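PDB 4QTO: betaine aldehyde dehydrogenase from Staphylococcus aureus subsp. aureus COL, which catalyses the NAD-dependent oxidation of betaine aldehyde to glycine betaine. Local coordinates for residues T358-R361 with N362-S366. Residues are numbered along the deposited sequence; the frame is centred on the assembly and turned at random.
Sequences TEHR and NKIES
H360 and I364, one turn apart, meet on the buried side of the first turns of the alpha-helix 358-373, a worked example of how i to i+4 spacing joins backbone bonding to side-chain packing. Four successive backbone bonds link residues 358-361 to the next turn. N362 N donates to T358 O, K363 N to E359 O and I364 N to H360 O, while E365 N reaches R361 O at 2.9 Å along a nearly straight N-H...O path of 167°.

Van der Waals packing centres on the H360 ring and I364. H360 leaves the helix pointing away from the following turn, but with chi1 at -166° CG lies beside its own carbonyl carbon and the ring end comes nearer to that turn, where I364 CG1 lies above one face, 4.2 Å from the plane and offset toward the rim. I364 CD1 approaches H360 CD2 at 3.8 Å. The methylene CE of K363 comes obliquely to the same ring, 4.2 Å from ND1. Outside these turns the ring makes an edge-to-face contact with W180, and NE2 is hydrogen-bonded to F416 O, which would limit its rotation; a bound PEG fragment also lies close to this side chain.

The charged pair R361 and E365 shows that favourable spacing need not yield a salt bridge. Their guanidinium and carboxylate planes are almost parallel, 2° apart, yet R361 NE and E365 OE2 remain 4.6 Å from each other, and contact falls to the aliphatic R361 CG beside E365 CD. Each polar end is engaged elsewhere: R361 NH1 bonds to F395 O, and E365 OE2 forms a salt bridge with R384. The opposite charges may still attract weakly.

Farther along, a side-chain hydroxyl adds to the backbone pattern: S366 OG donates back to K363 O at 2.6 Å.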
ATOM      1  N   THR A 358     -45.772   7.521   9.506  1.00 20.31           N
ATOM      2  CA  THR A 358     -46.710   8.592   9.328  1.00 22.02           C
ATOM      3  C   THR A 358     -45.966   9.916   9.255  1.00 21.95           C
ATOM      4  O   THR A 358     -46.281  10.779   8.419  1.00 21.72           O
ATOM      5  CB  THR A 358     -47.689   8.646  10.531  1.00 24.77           C
ATOM      6  OG1 THR A 358     -48.439   7.433  10.555  1.00 28.88           O
ATOM      7  CG2 THR A 358     -48.647   9.798  10.405  1.00 26.59           C
ATOM      8  N   GLU A 359     -45.004  10.082  10.149  1.00 22.60           N
ATOM      9  CA  GLU A 359     -44.236  11.311  10.223  1.00 24.20           C
ATOM     10  C   GLU A 359     -43.465  11.546   8.928  1.00 21.34           C
ATOM     11  O   GLU A 359     -43.400  12.675   8.422  1.00 21.05           O
ATOM     12  CB  GLU A 359     -43.251  11.276  11.385  1.00 28.20           C
ATOM     13  CG  GLU A 359     -43.885  11.267  12.769  1.00 33.40           C
ATOM     14  CD  GLU A 359     -44.682   9.998  13.099  1.00 37.61           C
ATOM     15  OE1 GLU A 359     -45.739  10.128  13.755  1.00 48.85           O
ATOM     16  OE2 GLU A 359     -44.286   8.883  12.689  1.00 32.37           O
ATOM     17  N   HIS A 360     -42.891  10.482   8.383  1.00 19.11           N
ATOM     18  CA  HIS A 360     -42.117  10.621   7.149  1.00 17.51           C
ATOM     19  C   HIS A 360     -43.024  10.931   5.971  1.00 17.59           C
ATOM     20  O   HIS A 360     -42.708  11.791   5.134  1.00 16.57           O
ATOM     21  CB  HIS A 360     -41.236   9.391   6.882  1.00 17.12           C
ATOM     22  CG  HIS A 360     -40.207   9.646   5.838  1.00 16.66           C
ATOM     23  ND1 HIS A 360     -39.295  10.670   5.956  1.00 18.51           N
ATOM     24  CD2 HIS A 360     -39.958   9.054   4.646  1.00 16.87           C
ATOM     25  CE1 HIS A 360     -38.515  10.692   4.890  1.00 18.56           C
ATOM     26  NE2 HIS A 360     -38.895   9.723   4.080  1.00 17.25           N
ATOM     27  N   ARG A 361     -44.156  10.248   5.886  1.00 17.61           N
ATOM     28  CA  ARG A 361     -45.090  10.527   4.817  1.00 18.29           C
ATOM     29  C   ARG A 361     -45.570  11.984   4.901  1.00 19.54           C
ATOM     30  O   ARG A 361     -45.668  12.687   3.881  1.00 19.38           O
ATOM     31  CB  ARG A 361     -46.282   9.580   4.817  1.00 20.17           C
ATOM     32  CG  ARG A 361     -47.227   9.948   3.667  1.00 21.52           C
ATOM     33  CD  ARG A 361     -48.218   8.867   3.312  1.00 24.64           C
ATOM     34  NE  ARG A 361     -49.145   8.588   4.389  1.00 23.81           N
ATOM     35  CZ  ARG A 361     -50.209   7.783   4.279  1.00 25.36           C
ATOM     36  NH1 ARG A 361     -50.529   7.170   3.118  1.00 22.80           N
ATOM     37  NH2 ARG A 361     -50.970   7.607   5.335  1.00 25.07           N
ATOM     38  N   ASN A 362     -45.855  12.457   6.113  1.00 21.38           N
ATOM     39  CA  ASN A 362     -46.284  13.847   6.278  1.00 21.92           C
ATOM     40  C   ASN A 362     -45.206  14.829   5.802  1.00 21.92           C
ATOM     41  O   ASN A 362     -45.527  15.867   5.201  1.00 21.00           O
ATOM     42  CB  ASN A 362     -46.648  14.135   7.741  1.00 25.01           C
ATOM     43  CG  ASN A 362     -47.906  13.416   8.179  1.00 26.81           C
ATOM     44  OD1 ASN A 362     -48.707  12.972   7.354  1.00 31.55           O
ATOM     45  ND2 ASN A 362     -48.111  13.349   9.477  1.00 29.94           N
ATOM     46  N   LYS A 363     -43.938  14.500   6.041  1.00 19.63           N
ATOM     47  CA  LYS A 363     -42.842  15.354   5.609  1.00 21.35           C
ATOM     48  C   LYS A 363     -42.785  15.413   4.076  1.00 19.75           C
ATOM     49  O   LYS A 363     -42.612  16.483   3.486  1.00 19.35           O
ATOM     50  CB  LYS A 363     -41.512  14.839   6.161  1.00 25.45           C
ATOM     51  CG  LYS A 363     -40.362  15.810   5.956  1.00 33.06           C
ATOM     52  CD  LYS A 363     -39.000  15.177   6.230  1.00 40.19           C
ATOM     53  CE  LYS A 363     -38.885  14.514   7.594  1.00 47.61           C
ATOM     54  NZ  LYS A 363     -39.075  15.458   8.723  1.00 58.01           N
ATOM     55  N   ILE A 364     -42.941  14.255   3.437  1.00 18.86           N
ATOM     56  CA  ILE A 364     -42.930  14.193   1.974  1.00 18.49           C
ATOM     57  C   ILE A 364     -44.093  15.039   1.444  1.00 19.05           C
ATOM     58  O   ILE A 364     -43.943  15.842   0.509  1.00 19.61           O
ATOM     59  CB  ILE A 364     -43.058  12.740   1.483  1.00 18.36           C
ATOM     60  CG1 ILE A 364     -41.819  11.943   1.893  1.00 18.49           C
ATOM     61  CG2 ILE A 364     -43.249  12.725  -0.024  1.00 18.99           C
ATOM     62  CD1 ILE A 364     -41.989  10.434   1.790  1.00 18.38           C
ATOM     63  N   GLU A 365     -45.263  14.875   2.042  1.00 19.91           N
ATOM     64  CA  GLU A 365     -46.434  15.654   1.636  1.00 23.66           C
ATOM     65  C   GLU A 365     -46.215  17.149   1.747  1.00 23.10           C
ATOM     66  O   GLU A 365     -46.621  17.933   0.846  1.00 22.60           O
ATOM     67  CB  GLU A 365     -47.665  15.274   2.469  1.00 28.12           C
ATOM     68  CG  GLU A 365     -48.140  13.905   2.075  1.00 33.09           C
ATOM     69  CD  GLU A 365     -49.301  13.374   2.897  1.00 40.78           C
ATOM     70  OE1 GLU A 365     -49.393  13.612   4.128  1.00 39.82           O
ATOM     71  OE2 GLU A 365     -50.070  12.612   2.288  1.00 45.34           O
ATOM     72  N   SER A 366     -45.573  17.578   2.824  1.00 20.99           N
ATOM     73  CA  SER A 366     -45.316  18.993   3.004  1.00 22.75           C
ATOM     74  C   SER A 366     -44.421  19.540   1.894  1.00 22.32           C
ATOM     75  O   SER A 366     -44.505  20.707   1.527  1.00 22.66           O
ATOM     76  CB  SER A 366     -44.700  19.279   4.383  1.00 23.82           C
ATOM     77  OG  SER A 366     -43.364  18.815   4.458  1.00 28.34           O
TER